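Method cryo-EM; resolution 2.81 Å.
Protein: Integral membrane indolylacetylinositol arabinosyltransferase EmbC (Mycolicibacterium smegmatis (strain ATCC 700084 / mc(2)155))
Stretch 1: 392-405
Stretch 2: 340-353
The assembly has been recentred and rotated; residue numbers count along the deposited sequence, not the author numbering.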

# COMPACT_ATOMS: atom_id res chain seq x y z
N ILE A 392 -21.78 22.12 -7.27
CA ILE A 392 -22.69 21.05 -6.86
C ILE A 392 -23.82 21.60 -5.99
O ILE A 392 -24.99 21.23 -6.16
CB ILE A 392 -21.92 19.92 -6.16
CG1 ILE A 392 -21.03 19.19 -7.16
CG2 ILE A 392 -22.84 18.91 -5.54
CD1 ILE A 392 -20.09 18.23 -6.51
N LEU A 393 -23.49 22.52 -5.07
CA LEU A 393 -24.55 23.15 -4.28
C LEU A 393 -25.51 23.97 -5.13
O LEU A 393 -26.72 23.89 -4.94
CB LEU A 393 -23.97 24.04 -3.19
CG LEU A 393 -23.54 23.37 -1.91
CD1 LEU A 393 -23.08 24.46 -1.03
CD2 LEU A 393 -24.73 22.69 -1.30
N LEU A 394 -24.99 24.76 -6.06
CA LEU A 394 -25.88 25.59 -6.87
C LEU A 394 -26.70 24.76 -7.85
O LEU A 394 -27.84 25.12 -8.16
CB LEU A 394 -25.09 26.66 -7.61
CG LEU A 394 -24.49 27.74 -6.72
CD1 LEU A 394 -23.67 28.69 -7.56
CD2 LEU A 394 -25.57 28.48 -5.98
N THR A 395 -26.17 23.62 -8.30
CA THR A 395 -26.95 22.71 -9.13
C THR A 395 -28.11 22.11 -8.36
O THR A 395 -29.25 22.11 -8.84
CB THR A 395 -26.05 21.60 -9.67
OG1 THR A 395 -24.96 22.18 -10.39
CG2 THR A 395 -26.81 20.72 -10.62
N TRP A 396 -27.85 21.63 -7.13
CA TRP A 396 -28.93 21.06 -6.32
C TRP A 396 -29.95 22.12 -5.92
O TRP A 396 -31.15 21.84 -5.89
CB TRP A 396 -28.37 20.40 -5.07
CG TRP A 396 -29.42 19.73 -4.24
CD1 TRP A 396 -30.07 18.57 -4.52
CD2 TRP A 396 -30.00 20.21 -3.02
NE1 TRP A 396 -30.98 18.27 -3.54
CE2 TRP A 396 -30.96 19.27 -2.61
CE3 TRP A 396 -29.79 21.34 -2.23
CZ2 TRP A 396 -31.70 19.42 -1.45
CZ3 TRP A 396 -30.53 21.49 -1.09
CH2 TRP A 396 -31.48 20.54 -0.70
N CYS A 397 -29.51 23.35 -5.66
CA CYS A 397 -30.44 24.40 -5.26
C CYS A 397 -31.31 24.85 -6.42
O CYS A 397 -32.51 25.10 -6.24
CB CYS A 397 -29.69 25.58 -4.66
SG CYS A 397 -28.92 25.24 -3.08
N SER A 398 -30.75 24.92 -7.63
CA SER A 398 -31.56 25.29 -8.80
C SER A 398 -32.57 24.21 -9.14
O SER A 398 -33.73 24.52 -9.46
CB SER A 398 -30.65 25.55 -9.99
OG SER A 398 -29.79 26.64 -9.75
N VAL A 399 -32.16 22.94 -9.07
CA VAL A 399 -33.09 21.84 -9.32
C VAL A 399 -34.19 21.82 -8.26
O VAL A 399 -35.37 21.66 -8.59
CB VAL A 399 -32.33 20.50 -9.37
CG1 VAL A 399 -33.28 19.34 -9.37
CG2 VAL A 399 -31.50 20.45 -10.59
N GLU A 400 -33.83 22.03 -7.00
CA GLU A 400 -34.80 21.99 -5.91
C GLU A 400 -35.79 23.15 -6.00
O GLU A 400 -36.94 23.03 -5.59
CB GLU A 400 -34.05 22.01 -4.58
CG GLU A 400 -34.91 21.82 -3.38
CD GLU A 400 -35.47 20.42 -3.29
OE1 GLU A 400 -34.78 19.48 -3.72
OE2 GLU A 400 -36.61 20.28 -2.82
N ARG A 401 -35.35 24.28 -6.55
CA ARG A 401 -36.28 25.38 -6.78
C ARG A 401 -37.14 25.14 -8.01
O ARG A 401 -38.26 25.67 -8.10
CB ARG A 401 -35.48 26.67 -6.90
CG ARG A 401 -36.26 27.94 -6.95
CD ARG A 401 -35.29 29.08 -6.84
NE ARG A 401 -34.68 29.09 -5.52
CZ ARG A 401 -35.16 29.77 -4.49
NH1 ARG A 401 -34.55 29.73 -3.32
NH2 ARG A 401 -36.24 30.52 -4.64
N GLY A 402 -36.66 24.35 -8.97
CA GLY A 402 -37.49 24.02 -10.12
C GLY A 402 -38.62 23.06 -9.79
O GLY A 402 -39.67 23.09 -10.43
N VAL A 403 -38.41 22.20 -8.80
CA VAL A 403 -39.44 21.23 -8.42
C VAL A 403 -40.58 21.92 -7.68
O VAL A 403 -41.75 21.63 -7.92
CB VAL A 403 -38.81 20.12 -7.55
CG1 VAL A 403 -39.85 19.14 -7.09
CG2 VAL A 403 -37.75 19.42 -8.32
N ALA A 404 -40.23 22.85 -6.79
CA ALA A 404 -41.22 23.50 -5.93
C ALA A 404 -42.14 24.40 -6.73
O ALA A 404 -43.36 24.24 -6.71
CB ALA A 404 -40.50 24.29 -4.84
N THR A 405 -41.58 25.36 -7.47
CA THR A 405 -42.39 26.29 -8.22
C THR A 405 -42.93 25.72 -9.52
O THR A 405 -43.75 26.38 -10.16
CB THR A 405 -41.59 27.56 -8.53
OG1 THR A 405 -40.41 27.21 -9.25
CG2 THR A 405 -41.21 28.26 -7.26
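Stretch 2, residues 340-353: ACWWVISREVIPRL

The contact between these two stretches is built around Cys397, whose CA-to-CB bond points toward stretch 2. Cys397 SG lies 4.1 Å from Val344 CG1, 4.1 Å from Val349 CG2 and 3.6 Å from Glu348 CG, so a small, polarizable sulfur meets two branched side chains and the aliphatic part of a glutamate. The compactness of cysteine suits this position, where the backbones come near each other: the CA atoms of Cys397 and Glu348 are 7.5 Å apart. Val344, itself directed toward stretch 1, also touches the turn before, with its CG1 4.3 Å from Leu393 CD1 and its CG2 4.5 Å from Leu394 CD2.

One turn earlier, Leu393 extends the apolar layer. With chi1 in m and chi2 in t, Leu393 CD1 lies 3.6 Å from Cys341 SG and 3.8 Å from Ile345 CG1, a flexible branched chain filling the space between residues one helical turn apart. Trp396 starts sideways, but its t rotamer brings the end of the indole nearer, and Val349 CG2 meets the ring edge 3.7 Å from Trp396 CZ3. The long indole carries its edge out to the valine methyl.

Stretch 1 is helical, and stretch 2 lies along it in nearly the same N-to-C direction. Its helix at 340-349 crosses at 26°, with the axes 10.9 Å apart at their closest. Stretch 2 is less regular toward its C-terminal part: a wider pi-type turn occupies 345-349, where Ile350 N bonds weakly to Ile345 O, and 350-352 keep helical phi/psi without the regular bonds. The chain nevertheless continues beside stretch 1, placing Arg352 opposite Glu400, their CA atoms 9.1 Å apart.

Here long charged side chains replace the apolar ones. Glu348 points toward stretch 1, and while its CG packs on Cys397, its OE1 forms a salt bridge with Arg401 NH1 at 2.8 Å; the hydrogen bond within it is weak, with an N-H...O angle of 120°. Arg401 leaves its helix sideways, and its length lets the guanidinium reach back to the carboxylate. The second salt bridge is better aligned. Arg352 donates to Glu400 OE2 from NE at 3.1 Å and from NH2 at 3.0 Å, the oxygen lying near the guanidinium plane, as favourable donor geometry requires. Beyond it, the small methyl of Ala404 completes the contact, its CB 3.7 Å from Arg352 NH2. Together the two stretches bury 591 Å².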

# COMPACT_ATOMS: atom_id res chain seq x y z
N ALA A 340 -19.44 32.34 0.28
CA ALA A 340 -20.69 32.13 -0.45
C ALA A 340 -21.22 30.72 -0.24
O ALA A 340 -22.44 30.53 -0.17
CB ALA A 340 -20.48 32.39 -1.94
N CYS A 341 -20.34 29.74 -0.07
CA CYS A 341 -20.76 28.37 0.14
C CYS A 341 -21.45 28.20 1.49
O CYS A 341 -22.51 27.57 1.58
CB CYS A 341 -19.54 27.45 0.02
SG CYS A 341 -19.85 25.70 0.06
N TRP A 342 -20.92 28.83 2.55
CA TRP A 342 -21.61 28.74 3.84
C TRP A 342 -22.90 29.54 3.88
O TRP A 342 -23.87 29.13 4.54
CB TRP A 342 -20.68 29.17 4.97
CG TRP A 342 -21.40 29.35 6.28
CD1 TRP A 342 -21.63 30.54 6.91
CD2 TRP A 342 -22.04 28.35 7.09
NE1 TRP A 342 -22.34 30.34 8.06
CE2 TRP A 342 -22.61 29.00 8.20
CE3 TRP A 342 -22.18 26.96 6.99
CZ2 TRP A 342 -23.30 28.33 9.19
CZ3 TRP A 342 -22.87 26.30 7.97
CH2 TRP A 342 -23.40 26.97 9.07
N TRP A 343 -22.97 30.67 3.19
CA TRP A 343 -24.22 31.44 3.20
C TRP A 343 -25.30 30.75 2.36
O TRP A 343 -26.49 30.81 2.71
CB TRP A 343 -23.92 32.88 2.77
CG TRP A 343 -23.27 33.66 3.92
CD1 TRP A 343 -22.00 33.50 4.43
CD2 TRP A 343 -23.85 34.74 4.66
NE1 TRP A 343 -21.78 34.37 5.46
CE2 TRP A 343 -22.89 35.15 5.62
CE3 TRP A 343 -25.09 35.39 4.61
CZ2 TRP A 343 -23.12 36.17 6.50
CZ3 TRP A 343 -25.31 36.40 5.49
CH2 TRP A 343 -24.33 36.79 6.42
N VAL A 344 -24.90 30.00 1.33
CA VAL A 344 -25.84 29.16 0.59
C VAL A 344 -26.31 27.98 1.44
O VAL A 344 -27.49 27.63 1.43
CB VAL A 344 -25.21 28.71 -0.75
CG1 VAL A 344 -25.97 27.58 -1.39
CG2 VAL A 344 -25.21 29.85 -1.72
N ILE A 345 -25.41 27.37 2.23
CA ILE A 345 -25.80 26.26 3.10
C ILE A 345 -26.77 26.72 4.18
O ILE A 345 -27.82 26.11 4.39
CB ILE A 345 -24.57 25.58 3.72
CG1 ILE A 345 -23.82 24.74 2.69
CG2 ILE A 345 -24.94 24.71 4.90
CD1 ILE A 345 -22.52 24.21 3.20
N SER A 346 -26.46 27.80 4.87
CA SER A 346 -27.27 28.20 6.00
C SER A 346 -28.54 28.95 5.62
O SER A 346 -29.48 28.97 6.42
CB SER A 346 -26.45 29.06 6.95
OG SER A 346 -26.07 30.28 6.35
N ARG A 347 -28.62 29.57 4.44
CA ARG A 347 -29.82 30.32 4.07
C ARG A 347 -30.73 29.61 3.09
O ARG A 347 -31.89 30.00 2.98
CB ARG A 347 -29.45 31.68 3.48
CG ARG A 347 -29.44 32.83 4.45
CD ARG A 347 -28.25 32.78 5.37
NE ARG A 347 -28.17 33.98 6.19
CZ ARG A 347 -27.32 34.13 7.18
NH1 ARG A 347 -26.46 33.16 7.48
NH2 ARG A 347 -27.30 35.25 7.87
N GLU A 348 -30.26 28.60 2.38
CA GLU A 348 -31.06 27.96 1.35
C GLU A 348 -31.31 26.48 1.63
O GLU A 348 -32.41 26.00 1.36
CB GLU A 348 -30.37 28.15 -0.01
CG GLU A 348 -31.02 27.45 -1.20
CD GLU A 348 -32.40 27.97 -1.57
OE1 GLU A 348 -32.70 29.15 -1.30
OE2 GLU A 348 -33.19 27.18 -2.13
N VAL A 349 -30.35 25.76 2.20
CA VAL A 349 -30.50 24.32 2.33
C VAL A 349 -31.18 23.94 3.64
O VAL A 349 -32.14 23.17 3.64
CB VAL A 349 -29.14 23.62 2.19
CG1 VAL A 349 -29.28 22.15 2.42
CG2 VAL A 349 -28.55 23.89 0.82
N ILE A 350 -30.68 24.45 4.76
CA ILE A 350 -31.20 24.10 6.08
C ILE A 350 -32.66 24.53 6.30
O ILE A 350 -33.44 23.70 6.80
CB ILE A 350 -30.26 24.60 7.19
CG1 ILE A 350 -28.98 23.77 7.22
CG2 ILE A 350 -30.89 24.56 8.56
CD1 ILE A 350 -27.94 24.28 8.16
N PRO A 351 -33.13 25.73 5.91
CA PRO A 351 -34.58 25.96 5.97
C PRO A 351 -35.39 25.19 4.94
O PRO A 351 -36.62 25.18 5.04
CB PRO A 351 -34.71 27.47 5.75
CG PRO A 351 -33.52 27.86 5.10
CD PRO A 351 -32.45 27.01 5.65
N ARG A 352 -34.77 24.55 3.96
CA ARG A 352 -35.46 23.68 3.02
C ARG A 352 -35.62 22.27 3.54
O ARG A 352 -36.63 21.63 3.26
CB ARG A 352 -34.72 23.67 1.68
CG ARG A 352 -35.35 22.85 0.58
CD ARG A 352 -36.67 23.43 0.17
NE ARG A 352 -37.27 22.65 -0.90
CZ ARG A 352 -38.53 22.77 -1.29
NH1 ARG A 352 -39.32 23.65 -0.70
NH2 ARG A 352 -39.01 22.01 -2.27
N LEU A 353 -34.71 21.76 4.35
CA LEU A 353 -34.78 20.36 4.83
C LEU A 353 -35.85 20.13 5.89
O LEU A 353 -35.78 19.12 6.44
CB LEU A 353 -33.46 20.03 5.50
CG LEU A 353 -32.29 19.72 4.61
CD1 LEU A 353 -31.11 19.35 5.45
CD2 LEU A 353 -32.62 18.60 3.67